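Local coordinates for activated BY transcription factor SSRB (Salmonella enterica, PDB 2WNW), which belongs to glycosyl hydrolase family 30 and combines a TIM barrel with a beta sandwich domain, at residues T53-V58 with F95-Y100; Y259-L265 with L285-K289; W269-F275 with T312-D316; P146-K151 with L162-C166. All coordinates share one frame; numbering follows the deposited sequence.

Along the chain, contact 1 comes first: it closes the passage from the helix start after barrel strand 48-51 to the loop after strand 85-90. Contact 4 follows as a short closure far out on the chain, in the loop between the third barrel strand, 138-143, and helix 167-183. Both are finished before residue 259, where contact 2 begins. Contacts 2 and 3 cross, their segments alternating: contact 2 closes over strand 264-268 and helix 275-284 and pairs the starts of strands 264-268 and 289-294, while contact 3 closes over helix 275-284 and strand 289-294, joining the loop that leaves strand 264-268 to helix 305-322. Their centres lie about 22 Å apart.

Contact 1: residues T53-V58 with F95-Y100; sequences TEGAGV and FSLGNY
Glu54 points its carboxylate into the 95-100 loop, and OE2 accepts from Leu97 N at 2.8 Å in a fairly straight bond (161°) that uses the anti lone pair. Arg118 completes OE2 with a salt bridge, and OE1 takes a hydrogen bond from His122, so both oxygens are engaged in this buried place. The carboxylate slides past the Tyr100 ring, with OE2 3.6 Å from CE2 and the two planes 41° apart. With CG anti to the backbone N (chi1 164°), the Glu54 chain runs out extended to the loop. These bonds fasten the first turn of helix 54-61, which follows the first strand of the TIM barrel, to the loop after the second. At the helix start Thr53 is the N-cap, its OG1 accepting from Ala56 N at 3.1 Å and also hydrogen-bonded to Asn332 OD1. Gly55 N gives its hydrogen to Phe95 O at 2.9 Å. Glu54 N donates to a water, 3.1 Å away, which in turn donates to Ser96 OG at 2.6 Å and is hydrogen-bonded to Tyr100 OH at 3.3 Å; Ser96 OG also bonds to Cys93 O. Farther on, Val58 CG2 rests 4.0 Å from Leu97 CD1.

Contact 2: residues Y259-L265 with L285-K289; sequences YKGINGL and LPDKK
Lys288 reaches to the C-terminal end of helix 256-261 and across the Tyr259 ring, where neighbouring parallel strands of the TIM barrel begin side by side. Backbone bonds set the strand register: Lys289 N donates to Asn263 O at 2.9 Å, and Leu265 N to Lys289 O, also at 2.9 Å. Gly264, bridged to Lys289, brings its CA within 3.1 Å of Lys289 O, a CA-H...O contact. Polar side-chain bonds centre on Lys288 NZ, which gives hydrogens to two carbonyls, the helical Tyr259 O at 2.6 Å, nearly along the C=O axis, and Ile262 O, just past the helix, at 2.7 Å. A bend at chi2 (-56°), followed by an extended remainder, takes the ammonium there. The aromatic part uses the same side chain: NZ stands over the Tyr259 face in a cation-pi contact, 7° off the normal, and CE makes a CH-pi contact beside it. Apolar packing is slighter, Leu285 CD2 meeting the ring at its edge. Water completes the set. One molecule, lying in the ring plane, joins the Tyr259 hydroxyl to the backbone of Asp287, with OH 2.7 Å from the water and Asp287 N donating to it at 2.9 Å.

Contact 3: residues W269-F275 with T312-D316; sequences WYTGDHF and TYLHD
The backbone of 269-275 leaves barrel strand 264-268 through a type I turn from Trp269 to Gly272 and passes beside helix 305-322, Asp273 and Asp316 coming nearest with their CA atoms 6.5 Å apart. Trp269 presents the edge of its six-membered ring to the face of Tyr313 in a T-shaped pair: CH2 stands over the centre of the tyrosine ring and the planes lie at 83°. Its CG is between the backbone N and the carbonyl carbon (chi1 72°), which swings the indole toward the helix. One indole face receives Thr312 CG2 in a CH-pi contact, 4.0 Å from the six-membered centroid, while Asp316 OD1 lies in the ring plane at the edge, 3.4 Å from CE3. Phe275 turns its edge toward the His315 face in an offset edge-to-face pair. His315 NE2 donates to Asp273 OD2 at 2.8 Å, almost straight at 172°, along the imidazole plane but from above the carboxylate plane. The other ring nitrogen, ND1, bonds to Glu394, and Asp273 OD2 also accepts from Asn391 N of the second subunit. A water donates to both Asp273 OD1 and Asp316 OD2, 2.7 Å from each. With carboxylates at both of its nitrogens, His315 is probably inclined to carry positive charge, while the water and Lys242, salt-bridged to Asp316, would ease the crowding of the two aspartates.

Contact 4: residues P146-K151 with L162-C166; sequences PPAFMK and LRREC
Arg163 sends CG out anti to its carbonyl carbon (chi1 -73°) and then folds at chi3 (-73°), a path that lays the guanidinium against the Phe149 carbonyl of the facing segment. There NH2 donates to Phe149 O at 2.8 Å, the oxygen tilted 16° from the guanidinium plane, and NE adds a weak bond to the same oxygen. The other terminal nitrogen, NH1, turns back to Glu165 OE1 at 2.6 Å in a salt bridge. Beside this side-chain grip, Arg163 N gives its hydrogen to Met150 O at 2.8 Å, practically straight. Two successive carbonyls at the end of the 148-150 3-10 turn are thus held by one residue. An apolar layer lies next to these bonds. Leu162 CD1 rests against Pro146 and Met150, 4.0 Å from CB of each, and Cys166 SG packs 4.0 Å from Met150 CG while also lying over one face of the guanidinium, toward its rim. Trp170, Tyr167 and Ile173 of helix 167-183 continue this layer. The contact pinches together two parts of the long loop that joins the third barrel strand, 138-143, to the helix after it, and Cys166 sits at that helix's N-cap position. Because Glu165 pairs with the guanidinium that holds Phe149 O, the carboxylate probably balances its charge and helps fix its rotation.

Contact 1: residues T53-V58 with F95-Y100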
loop_
_atom_site.group_PDB
_atom_site.type_symbol
_atom_site.label_atom_id
_atom_site.label_comp_id
_atom_site.label_asym_id
_atom_site.label_seq_id
_atom_site.Cartn_x
_atom_site.Cartn_y
_atom_site.Cartn_z
ATOM N N THR A 53 1.101 -21.861 -24.762
ATOM C CA THR A 53 0.472 -23.120 -24.368
ATOM C C THR A 53 0.151 -23.868 -25.654
ATOM O O THR A 53 0.169 -23.276 -26.732
ATOM C CB THR A 53 -0.850 -22.895 -23.607
ATOM O OG1 THR A 53 -1.739 -22.116 -24.417
ATOM C CG2 THR A 53 -0.596 -22.176 -22.288
ATOM N N GLU A 54 -0.136 -25.161 -25.551
ATOM C CA GLU A 54 -0.479 -25.920 -26.744
ATOM C C GLU A 54 -1.694 -25.260 -27.392
ATOM O O GLU A 54 -1.789 -25.182 -28.616
ATOM C CB GLU A 54 -0.799 -27.378 -26.401
ATOM C CG GLU A 54 -1.523 -28.106 -27.536
ATOM C CD GLU A 54 -1.455 -29.614 -27.422
ATOM O OE1 GLU A 54 -0.469 -30.202 -27.915
ATOM O OE2 GLU A 54 -2.384 -30.208 -26.838
ATOM N N GLY A 55 -2.613 -24.774 -26.563
ATOM C CA GLY A 55 -3.799 -24.113 -27.084
ATOM C C GLY A 55 -3.431 -22.907 -27.929
ATOM O O GLY A 55 -3.900 -22.759 -29.059
ATOM N N ALA A 56 -2.595 -22.032 -27.379
ATOM C CA ALA A 56 -2.167 -20.842 -28.104
ATOM C C ALA A 56 -1.411 -21.246 -29.371
ATOM O O ALA A 56 -1.563 -20.620 -30.418
ATOM C CB ALA A 56 -1.274 -19.972 -27.214
ATOM N N GLY A 57 -0.603 -22.301 -29.264
ATOM C CA GLY A 57 0.169 -22.775 -30.399
ATOM C C GLY A 57 -0.698 -23.290 -31.533
ATOM O O GLY A 57 -0.452 -22.987 -32.700
ATOM N N VAL A 58 -1.710 -24.079 -31.192
ATOM C CA VAL A 58 -2.621 -24.630 -32.191
ATOM C C VAL A 58 -3.385 -23.501 -32.883
ATOM O O VAL A 58 -3.610 -23.541 -34.094
ATOM C CB VAL A 58 -3.610 -25.628 -31.538
ATOM C CG1 VAL A 58 -4.766 -25.930 -32.481
ATOM C CG2 VAL A 58 -2.870 -26.920 -31.189
ATOM N N PHE A 95 -4.998 -25.850 -20.982
ATOM C CA PHE A 95 -5.083 -25.278 -22.313
ATOM C C PHE A 95 -4.281 -26.112 -23.308
ATOM O O PHE A 95 -3.255 -25.681 -23.846
ATOM C CB PHE A 95 -4.629 -23.815 -22.309
ATOM C CG PHE A 95 -5.710 -22.868 -21.877
ATOM C CD1 PHE A 95 -5.872 -22.528 -20.533
ATOM C CD2 PHE A 95 -6.620 -22.380 -22.808
ATOM C CE1 PHE A 95 -6.935 -21.717 -20.124
ATOM C CE2 PHE A 95 -7.682 -21.573 -22.413
ATOM C CZ PHE A 95 -7.841 -21.240 -21.067
ATOM N N SER A 96 -4.777 -27.325 -23.528
ATOM C CA SER A 96 -4.176 -28.279 -24.452
ATOM C C SER A 96 -5.334 -29.024 -25.100
ATOM O O SER A 96 -6.465 -28.959 -24.616
ATOM C CB SER A 96 -3.292 -29.278 -23.700
ATOM O OG SER A 96 -2.256 -28.624 -22.988
ATOM N N LEU A 97 -5.056 -29.722 -26.193
ATOM C CA LEU A 97 -6.093 -30.480 -26.882
ATOM C C LEU A 97 -6.471 -31.678 -26.015
ATOM O O LEU A 97 -7.521 -32.290 -26.199
ATOM C CB LEU A 97 -5.584 -30.946 -28.247
ATOM C CG LEU A 97 -5.191 -29.833 -29.225
ATOM C CD1 LEU A 97 -4.653 -30.440 -30.513
ATOM C CD2 LEU A 97 -6.402 -28.952 -29.516
ATOM N N GLY A 98 -5.599 -31.992 -25.062
ATOM C CA GLY A 98 -5.825 -33.106 -24.159
ATOM C C GLY A 98 -4.559 -33.361 -23.362
ATOM O O GLY A 98 -3.560 -32.671 -23.561
ATOM N N ASN A 99 -4.589 -34.338 -22.460
ATOM C CA ASN A 99 -3.411 -34.655 -21.652
ATOM C C ASN A 99 -2.318 -35.255 -22.524
ATOM O O ASN A 99 -2.603 -35.971 -23.481
ATOM C CB ASN A 99 -3.752 -35.678 -20.564
ATOM C CG ASN A 99 -4.754 -35.159 -19.550
ATOM O OD1 ASN A 99 -4.448 -34.278 -18.740
ATOM N ND2 ASN A 99 -5.959 -35.712 -19.584
ATOM N N TYR A 100 -1.065 -34.960 -22.192
ATOM C CA TYR A 100 0.074 -35.526 -22.910
ATOM C C TYR A 100 1.323 -35.435 -22.045
ATOM O O TYR A 100 1.497 -34.477 -21.287
ATOM C CB TYR A 100 0.293 -34.839 -24.275
ATOM C CG TYR A 100 0.731 -33.388 -24.248
ATOM C CD1 TYR A 100 2.061 -33.038 -23.997
ATOM C CD2 TYR A 100 -0.184 -32.365 -24.482
ATOM C CE1 TYR A 100 2.465 -31.701 -23.980
ATOM C CE2 TYR A 100 0.207 -31.026 -24.465
ATOM C CZ TYR A 100 1.530 -30.701 -24.210
ATOM O OH TYR A 100 1.903 -29.373 -24.161
HETATM O O HOH W 1 -0.134 -27.065 -23.113
#

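Contact 2: residues Y259-L265 with L285-K289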
loop_
_atom_site.group_PDB
_atom_site.type_symbol
_atom_site.label_atom_id
_atom_site.label_comp_id
_atom_site.label_asym_id
_atom_site.label_seq_id
_atom_site.Cartn_x
_atom_site.Cartn_y
_atom_site.Cartn_z
ATOM N N TYR A 259 17.015 -21.609 1.067
ATOM C CA TYR A 259 17.312 -20.206 0.836
ATOM C C TYR A 259 18.395 -20.072 -0.229
ATOM O O TYR A 259 18.296 -19.235 -1.126
ATOM C CB TYR A 259 17.786 -19.534 2.128
ATOM C CG TYR A 259 18.007 -18.051 1.953
ATOM C CD1 TYR A 259 16.946 -17.152 2.058
ATOM C CD2 TYR A 259 19.260 -17.554 1.598
ATOM C CE1 TYR A 259 17.129 -15.792 1.810
ATOM C CE2 TYR A 259 19.452 -16.200 1.345
ATOM C CZ TYR A 259 18.383 -15.324 1.451
ATOM O OH TYR A 259 18.572 -13.988 1.183
ATOM N N LYS A 260 19.423 -20.908 -0.137
ATOM C CA LYS A 260 20.522 -20.866 -1.093
ATOM C C LYS A 260 20.183 -21.395 -2.483
ATOM O O LYS A 260 20.712 -20.904 -3.480
ATOM C CB LYS A 260 21.728 -21.643 -0.552
ATOM C CG LYS A 260 22.388 -21.003 0.656
ATOM C CD LYS A 260 23.616 -21.790 1.095
ATOM C CE LYS A 260 24.332 -21.094 2.244
ATOM N NZ LYS A 260 25.553 -21.838 2.675
ATOM N N GLY A 261 19.295 -22.382 -2.559
ATOM C CA GLY A 261 18.976 -22.960 -3.853
ATOM C C GLY A 261 17.754 -22.458 -4.600
ATOM O O GLY A 261 17.566 -22.802 -5.766
ATOM N N ILE A 262 16.933 -21.641 -3.950
ATOM C CA ILE A 262 15.719 -21.128 -4.580
ATOM C C ILE A 262 15.798 -19.612 -4.770
ATOM O O ILE A 262 16.112 -18.881 -3.831
ATOM C CB ILE A 262 14.500 -21.513 -3.724
ATOM C CG1 ILE A 262 14.390 -23.042 -3.680
ATOM C CG2 ILE A 262 13.234 -20.879 -4.278
ATOM C CD1 ILE A 262 13.332 -23.562 -2.738
ATOM N N ASN A 263 15.504 -19.154 -5.987
ATOM C CA ASN A 263 15.584 -17.733 -6.342
ATOM C C ASN A 263 14.417 -16.856 -5.895
ATOM O O ASN A 263 14.562 -15.638 -5.777
ATOM C CB ASN A 263 15.753 -17.579 -7.856
ATOM C CG ASN A 263 16.950 -18.341 -8.397
ATOM O OD1 ASN A 263 16.934 -19.569 -8.491
ATOM N ND2 ASN A 263 17.999 -17.610 -8.754
ATOM N N GLY A 264 13.258 -17.456 -5.661
ATOM C CA GLY A 264 12.127 -16.654 -5.236
ATOM C C GLY A 264 10.807 -17.380 -5.330
ATOM O O GLY A 264 10.766 -18.606 -5.406
ATOM N N LEU A 265 9.718 -16.618 -5.313
ATOM C CA LEU A 265 8.398 -17.221 -5.399
ATOM C C LEU A 265 7.617 -16.620 -6.545
ATOM O O LEU A 265 7.746 -15.433 -6.843
ATOM C CB LEU A 265 7.608 -17.011 -4.106
ATOM C CG LEU A 265 8.159 -17.589 -2.797
ATOM C CD1 LEU A 265 9.164 -16.620 -2.191
ATOM C CD2 LEU A 265 7.005 -17.813 -1.831
ATOM N N LEU A 285 12.757 -10.592 2.387
ATOM C CA LEU A 285 13.624 -11.319 1.461
ATOM C C LEU A 285 14.023 -10.400 0.312
ATOM O O LEU A 285 13.705 -10.662 -0.851
ATOM C CB LEU A 285 12.886 -12.539 0.911
ATOM C CG LEU A 285 12.420 -13.554 1.957
ATOM C CD1 LEU A 285 11.506 -14.581 1.301
ATOM C CD2 LEU A 285 13.631 -14.230 2.586
ATOM N N PRO A 286 14.741 -9.312 0.624
ATOM C CA PRO A 286 15.173 -8.355 -0.396
ATOM C C PRO A 286 15.975 -8.932 -1.553
ATOM O O PRO A 286 15.957 -8.378 -2.650
ATOM C CB PRO A 286 15.970 -7.328 0.408
ATOM C CG PRO A 286 16.520 -8.136 1.530
ATOM C CD PRO A 286 15.335 -8.979 1.931
ATOM N N ASP A 287 16.668 -10.041 -1.322
ATOM C CA ASP A 287 17.475 -10.633 -2.384
ATOM C C ASP A 287 16.759 -11.699 -3.208
ATOM O O ASP A 287 17.340 -12.253 -4.142
ATOM C CB ASP A 287 18.774 -11.212 -1.811
ATOM C CG ASP A 287 19.603 -10.171 -1.073
ATOM O OD1 ASP A 287 19.719 -9.031 -1.573
ATOM O OD2 ASP A 287 20.145 -10.496 0.005
ATOM N N LYS A 288 15.505 -11.990 -2.868
ATOM C CA LYS A 288 14.736 -12.983 -3.614
ATOM C C LYS A 288 13.779 -12.279 -4.564
ATOM O O LYS A 288 13.477 -11.101 -4.385
ATOM C CB LYS A 288 13.955 -13.887 -2.659
ATOM C CG LYS A 288 14.848 -14.744 -1.773
ATOM C CD LYS A 288 15.807 -15.579 -2.608
ATOM C CE LYS A 288 16.726 -16.419 -1.737
ATOM N NZ LYS A 288 17.748 -17.124 -2.562
ATOM N N LYS A 289 13.310 -12.995 -5.582
ATOM C CA LYS A 289 12.396 -12.404 -6.552
ATOM C C LYS A 289 10.956 -12.829 -6.309
ATOM O O LYS A 289 10.689 -13.983 -5.978
ATOM C CB LYS A 289 12.825 -12.783 -7.971
ATOM C CG LYS A 289 14.186 -12.219 -8.355
ATOM C CD LYS A 289 14.527 -12.481 -9.811
ATOM C CE LYS A 289 15.852 -11.834 -10.189
ATOM N NZ LYS A 289 16.171 -12.034 -11.638
HETATM O O HOH W 2 16.910 -11.842 0.956
#

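Contact 3: residues W269-F275 with T312-D316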
loop_
_atom_site.group_PDB
_atom_site.type_symbol
_atom_site.label_atom_id
_atom_site.label_comp_id
_atom_site.label_asym_id
_atom_site.label_seq_id
_atom_site.Cartn_x
_atom_site.Cartn_y
_atom_site.Cartn_z
ATOM N N TRP A 269 -3.070 -14.331 -9.395
ATOM C CA TRP A 269 -4.009 -13.365 -8.824
ATOM C C TRP A 269 -5.430 -13.862 -8.595
ATOM O O TRP A 269 -6.317 -13.070 -8.296
ATOM C CB TRP A 269 -4.081 -12.119 -9.721
ATOM C CG TRP A 269 -4.809 -12.303 -11.051
ATOM C CD1 TRP A 269 -5.770 -13.236 -11.351
ATOM C CD2 TRP A 269 -4.698 -11.466 -12.212
ATOM N NE1 TRP A 269 -6.264 -13.024 -12.620
ATOM C CE2 TRP A 269 -5.623 -11.944 -13.170
ATOM C CE3 TRP A 269 -3.907 -10.351 -12.534
ATOM C CZ2 TRP A 269 -5.782 -11.348 -14.429
ATOM C CZ3 TRP A 269 -4.066 -9.756 -13.792
ATOM C CH2 TRP A 269 -4.994 -10.258 -14.718
ATOM N N TYR A 270 -5.648 -15.165 -8.707
ATOM C CA TYR A 270 -7.000 -15.698 -8.601
ATOM C C TYR A 270 -7.788 -15.537 -7.302
ATOM O O TYR A 270 -8.991 -15.800 -7.293
ATOM C CB TYR A 270 -6.998 -17.159 -9.064
ATOM C CG TYR A 270 -6.462 -17.308 -10.480
ATOM C CD1 TYR A 270 -5.261 -17.972 -10.727
ATOM C CD2 TYR A 270 -7.139 -16.751 -11.565
ATOM C CE1 TYR A 270 -4.746 -18.077 -12.025
ATOM C CE2 TYR A 270 -6.634 -16.849 -12.864
ATOM C CZ TYR A 270 -5.436 -17.514 -13.084
ATOM O OH TYR A 270 -4.932 -17.610 -14.361
ATOM N N THR A 271 -7.146 -15.105 -6.219
ATOM C CA THR A 271 -7.878 -14.896 -4.967
ATOM C C THR A 271 -7.907 -13.419 -4.552
ATOM O O THR A 271 -8.263 -13.084 -3.423
ATOM C CB THR A 271 -7.305 -15.733 -3.798
ATOM O OG1 THR A 271 -5.930 -15.398 -3.582
ATOM C CG2 THR A 271 -7.438 -17.227 -4.100
ATOM N N GLY A 272 -7.533 -12.536 -5.470
ATOM C CA GLY A 272 -7.569 -11.119 -5.151
ATOM C C GLY A 272 -6.231 -10.424 -5.001
ATOM O O GLY A 272 -5.177 -10.987 -5.302
ATOM N N ASP A 273 -6.293 -9.190 -4.505
ATOM C CA ASP A 273 -5.127 -8.328 -4.325
ATOM C C ASP A 273 -4.024 -8.848 -3.403
ATOM O O ASP A 273 -2.943 -9.213 -3.866
ATOM C CB ASP A 273 -5.576 -6.945 -3.825
ATOM C CG ASP A 273 -6.563 -6.260 -4.766
ATOM O OD1 ASP A 273 -6.807 -6.782 -5.877
ATOM O OD2 ASP A 273 -7.094 -5.186 -4.391
ATOM N N HIS A 274 -4.292 -8.849 -2.100
ATOM C CA HIS A 274 -3.323 -9.299 -1.101
ATOM C C HIS A 274 -1.937 -8.699 -1.333
ATOM O O HIS A 274 -0.921 -9.359 -1.123
ATOM C CB HIS A 274 -3.243 -10.829 -1.108
ATOM C CG HIS A 274 -4.495 -11.493 -0.625
ATOM N ND1 HIS A 274 -4.947 -11.368 0.672
ATOM C CD2 HIS A 274 -5.411 -12.254 -1.270
ATOM C CE1 HIS A 274 -6.088 -12.021 0.803
ATOM N NE2 HIS A 274 -6.392 -12.567 -0.361
ATOM N N PHE A 275 -1.899 -7.436 -1.743
ATOM C CA PHE A 275 -0.631 -6.768 -2.025
ATOM C C PHE A 275 0.320 -6.725 -0.828
ATOM O O PHE A 275 1.537 -6.785 -0.996
ATOM C CB PHE A 275 -0.879 -5.338 -2.533
ATOM C CG PHE A 275 -1.753 -5.265 -3.767
ATOM C CD1 PHE A 275 -1.458 -6.028 -4.897
ATOM C CD2 PHE A 275 -2.862 -4.424 -3.798
ATOM C CE1 PHE A 275 -2.262 -5.955 -6.043
ATOM C CE2 PHE A 275 -3.674 -4.339 -4.937
ATOM C CZ PHE A 275 -3.373 -5.108 -6.063
ATOM N N THR A 312 -9.162 -5.224 -13.982
ATOM C CA THR A 312 -8.477 -6.342 -13.337
ATOM C C THR A 312 -6.983 -6.369 -13.641
ATOM O O THR A 312 -6.168 -6.504 -12.729
ATOM C CB THR A 312 -9.126 -7.688 -13.737
ATOM O OG1 THR A 312 -10.474 -7.719 -13.250
ATOM C CG2 THR A 312 -8.354 -8.864 -13.152
ATOM N N TYR A 313 -6.622 -6.226 -14.913
ATOM C CA TYR A 313 -5.214 -6.245 -15.292
ATOM C C TYR A 313 -4.437 -5.059 -14.732
ATOM O O TYR A 313 -3.394 -5.236 -14.098
ATOM C CB TYR A 313 -5.059 -6.274 -16.821
ATOM C CG TYR A 313 -5.056 -7.668 -17.415
ATOM C CD1 TYR A 313 -6.248 -8.348 -17.675
ATOM C CD2 TYR A 313 -3.851 -8.324 -17.681
ATOM C CE1 TYR A 313 -6.237 -9.653 -18.186
ATOM C CE2 TYR A 313 -3.828 -9.623 -18.185
ATOM C CZ TYR A 313 -5.021 -10.280 -18.435
ATOM O OH TYR A 313 -4.987 -11.564 -18.924
ATOM N N LEU A 314 -4.939 -3.848 -14.963
ATOM C CA LEU A 314 -4.246 -2.655 -14.482
ATOM C C LEU A 314 -4.143 -2.586 -12.963
ATOM O O LEU A 314 -3.084 -2.273 -12.423
ATOM C CB LEU A 314 -4.930 -1.390 -15.011
ATOM C CG LEU A 314 -4.745 -1.118 -16.507
ATOM C CD1 LEU A 314 -5.642 0.039 -16.928
ATOM C CD2 LEU A 314 -3.278 -0.799 -16.799
ATOM N N HIS A 315 -5.242 -2.884 -12.278
ATOM C CA HIS A 315 -5.265 -2.839 -10.820
ATOM C C HIS A 315 -4.266 -3.809 -10.198
ATOM O O HIS A 315 -3.533 -3.445 -9.278
ATOM C CB HIS A 315 -6.675 -3.151 -10.305
ATOM C CG HIS A 315 -6.789 -3.152 -8.812
ATOM N ND1 HIS A 315 -6.741 -1.998 -8.059
ATOM C CD2 HIS A 315 -6.935 -4.170 -7.929
ATOM C CE1 HIS A 315 -6.850 -2.304 -6.778
ATOM N NE2 HIS A 315 -6.970 -3.616 -6.672
ATOM N N ASP A 316 -4.222 -5.042 -10.693
ATOM C CA ASP A 316 -3.296 -6.008 -10.122
ATOM C C ASP A 316 -1.846 -5.687 -10.462
ATOM O O ASP A 316 -0.964 -5.796 -9.609
ATOM C CB ASP A 316 -3.640 -7.430 -10.578
ATOM C CG ASP A 316 -3.015 -8.481 -9.682
ATOM O OD1 ASP A 316 -1.981 -9.074 -10.062
ATOM O OD2 ASP A 316 -3.552 -8.692 -8.578
HETATM O O HOH W 3 -6.166 -8.181 -8.080
#

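Contact 4: residues P146-K151 with L162-C166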
loop_
_atom_site.group_PDB
_atom_site.type_symbol
_atom_site.label_atom_id
_atom_site.label_comp_id
_atom_site.label_asym_id
_atom_site.label_seq_id
_atom_site.Cartn_x
_atom_site.Cartn_y
_atom_site.Cartn_z
ATOM N N PRO A 146 3.220 -34.451 -13.569
ATOM C CA PRO A 146 4.195 -35.440 -14.037
ATOM C C PRO A 146 3.371 -36.478 -14.804
ATOM O O PRO A 146 2.138 -36.421 -14.790
ATOM C CB PRO A 146 4.755 -36.027 -12.738
ATOM C CG PRO A 146 4.593 -34.902 -11.746
ATOM C CD PRO A 146 3.210 -34.378 -12.097
ATOM N N PRO A 147 4.029 -37.433 -15.483
ATOM C CA PRO A 147 3.279 -38.452 -16.230
ATOM C C PRO A 147 2.364 -39.201 -15.259
ATOM O O PRO A 147 2.681 -39.315 -14.076
ATOM C CB PRO A 147 4.379 -39.353 -16.792
ATOM C CG PRO A 147 5.556 -38.412 -16.927
ATOM C CD PRO A 147 5.482 -37.614 -15.646
ATOM N N ALA A 148 1.243 -39.715 -15.760
ATOM C CA ALA A 148 0.286 -40.428 -14.919
ATOM C C ALA A 148 0.874 -41.560 -14.078
ATOM O O ALA A 148 0.620 -41.630 -12.874
ATOM C CB ALA A 148 -0.865 -40.967 -15.774
ATOM N N PHE A 149 1.662 -42.438 -14.695
ATOM C CA PHE A 149 2.226 -43.565 -13.958
ATOM C C PHE A 149 3.188 -43.185 -12.837
ATOM O O PHE A 149 3.521 -44.021 -12.000
ATOM C CB PHE A 149 2.907 -44.566 -14.907
ATOM C CG PHE A 149 4.224 -44.100 -15.463
ATOM C CD1 PHE A 149 4.274 -43.211 -16.533
ATOM C CD2 PHE A 149 5.422 -44.578 -14.931
ATOM C CE1 PHE A 149 5.499 -42.805 -17.072
ATOM C CE2 PHE A 149 6.650 -44.177 -15.461
ATOM C CZ PHE A 149 6.688 -43.290 -16.534
ATOM N N MET A 150 3.625 -41.927 -12.812
ATOM C CA MET A 150 4.539 -41.468 -11.770
ATOM C C MET A 150 3.792 -40.883 -10.572
ATOM O O MET A 150 4.414 -40.444 -9.605
ATOM C CB MET A 150 5.496 -40.405 -12.321
ATOM C CG MET A 150 6.529 -40.924 -13.306
ATOM S SD MET A 150 7.845 -39.712 -13.575
ATOM C CE MET A 150 8.705 -40.461 -14.940
ATOM N N LYS A 151 2.465 -40.893 -10.635
ATOM C CA LYS A 151 1.646 -40.327 -9.569
ATOM C C LYS A 151 0.856 -41.345 -8.753
ATOM O O LYS A 151 0.585 -42.460 -9.205
ATOM C CB LYS A 151 0.685 -39.294 -10.167
ATOM C CG LYS A 151 1.389 -38.242 -11.016
ATOM C CD LYS A 151 0.407 -37.336 -11.735
ATOM C CE LYS A 151 -0.422 -36.512 -10.761
ATOM N NZ LYS A 151 -1.478 -35.754 -11.484
ATOM N N LEU A 162 3.382 -36.846 -6.708
ATOM C CA LEU A 162 4.474 -37.540 -7.372
ATOM C C LEU A 162 4.915 -38.642 -6.416
ATOM O O LEU A 162 5.129 -38.388 -5.233
ATOM C CB LEU A 162 5.638 -36.571 -7.624
ATOM C CG LEU A 162 6.907 -37.142 -8.267
ATOM C CD1 LEU A 162 6.579 -37.694 -9.641
ATOM C CD2 LEU A 162 7.968 -36.047 -8.371
ATOM N N ARG A 163 5.021 -39.872 -6.908
ATOM C CA ARG A 163 5.452 -40.960 -6.041
ATOM C C ARG A 163 6.881 -40.661 -5.617
ATOM O O ARG A 163 7.707 -40.263 -6.438
ATOM C CB ARG A 163 5.377 -42.303 -6.774
ATOM C CG ARG A 163 3.957 -42.807 -6.972
ATOM C CD ARG A 163 3.951 -44.250 -7.456
ATOM N NE ARG A 163 4.365 -44.372 -8.849
ATOM C CZ ARG A 163 5.285 -45.226 -9.289
ATOM N NH1 ARG A 163 5.904 -46.039 -8.445
ATOM N NH2 ARG A 163 5.574 -45.281 -10.582
ATOM N N ARG A 164 7.172 -40.844 -4.335
ATOM C CA ARG A 164 8.505 -40.557 -3.826
ATOM C C ARG A 164 9.606 -41.255 -4.616
ATOM O O ARG A 164 10.684 -40.695 -4.805
ATOM C CB ARG A 164 8.612 -40.944 -2.348
ATOM C CG ARG A 164 9.976 -40.639 -1.745
ATOM C CD ARG A 164 10.281 -39.143 -1.779
ATOM N NE ARG A 164 11.708 -38.876 -1.618
ATOM C CZ ARG A 164 12.231 -37.666 -1.452
ATOM N NH1 ARG A 164 11.446 -36.599 -1.421
ATOM N NH2 ARG A 164 13.544 -37.523 -1.319
ATOM N N GLU A 165 9.335 -42.467 -5.090
ATOM C CA GLU A 165 10.341 -43.198 -5.849
ATOM C C GLU A 165 10.484 -42.695 -7.285
ATOM O O GLU A 165 11.288 -43.224 -8.055
ATOM C CB GLU A 165 10.039 -44.706 -5.845
ATOM C CG GLU A 165 8.731 -45.127 -6.501
ATOM C CD GLU A 165 7.533 -45.067 -5.562
ATOM O OE1 GLU A 165 6.498 -45.685 -5.894
ATOM O OE2 GLU A 165 7.614 -44.408 -4.503
ATOM N N CYS A 166 9.712 -41.667 -7.642
ATOM C CA CYS A 166 9.777 -41.100 -8.989
ATOM C C CYS A 166 10.342 -39.681 -9.023
ATOM O O CYS A 166 10.322 -39.031 -10.070
ATOM C CB CYS A 166 8.390 -41.099 -9.639
ATOM S SG CYS A 166 7.732 -42.748 -9.965
#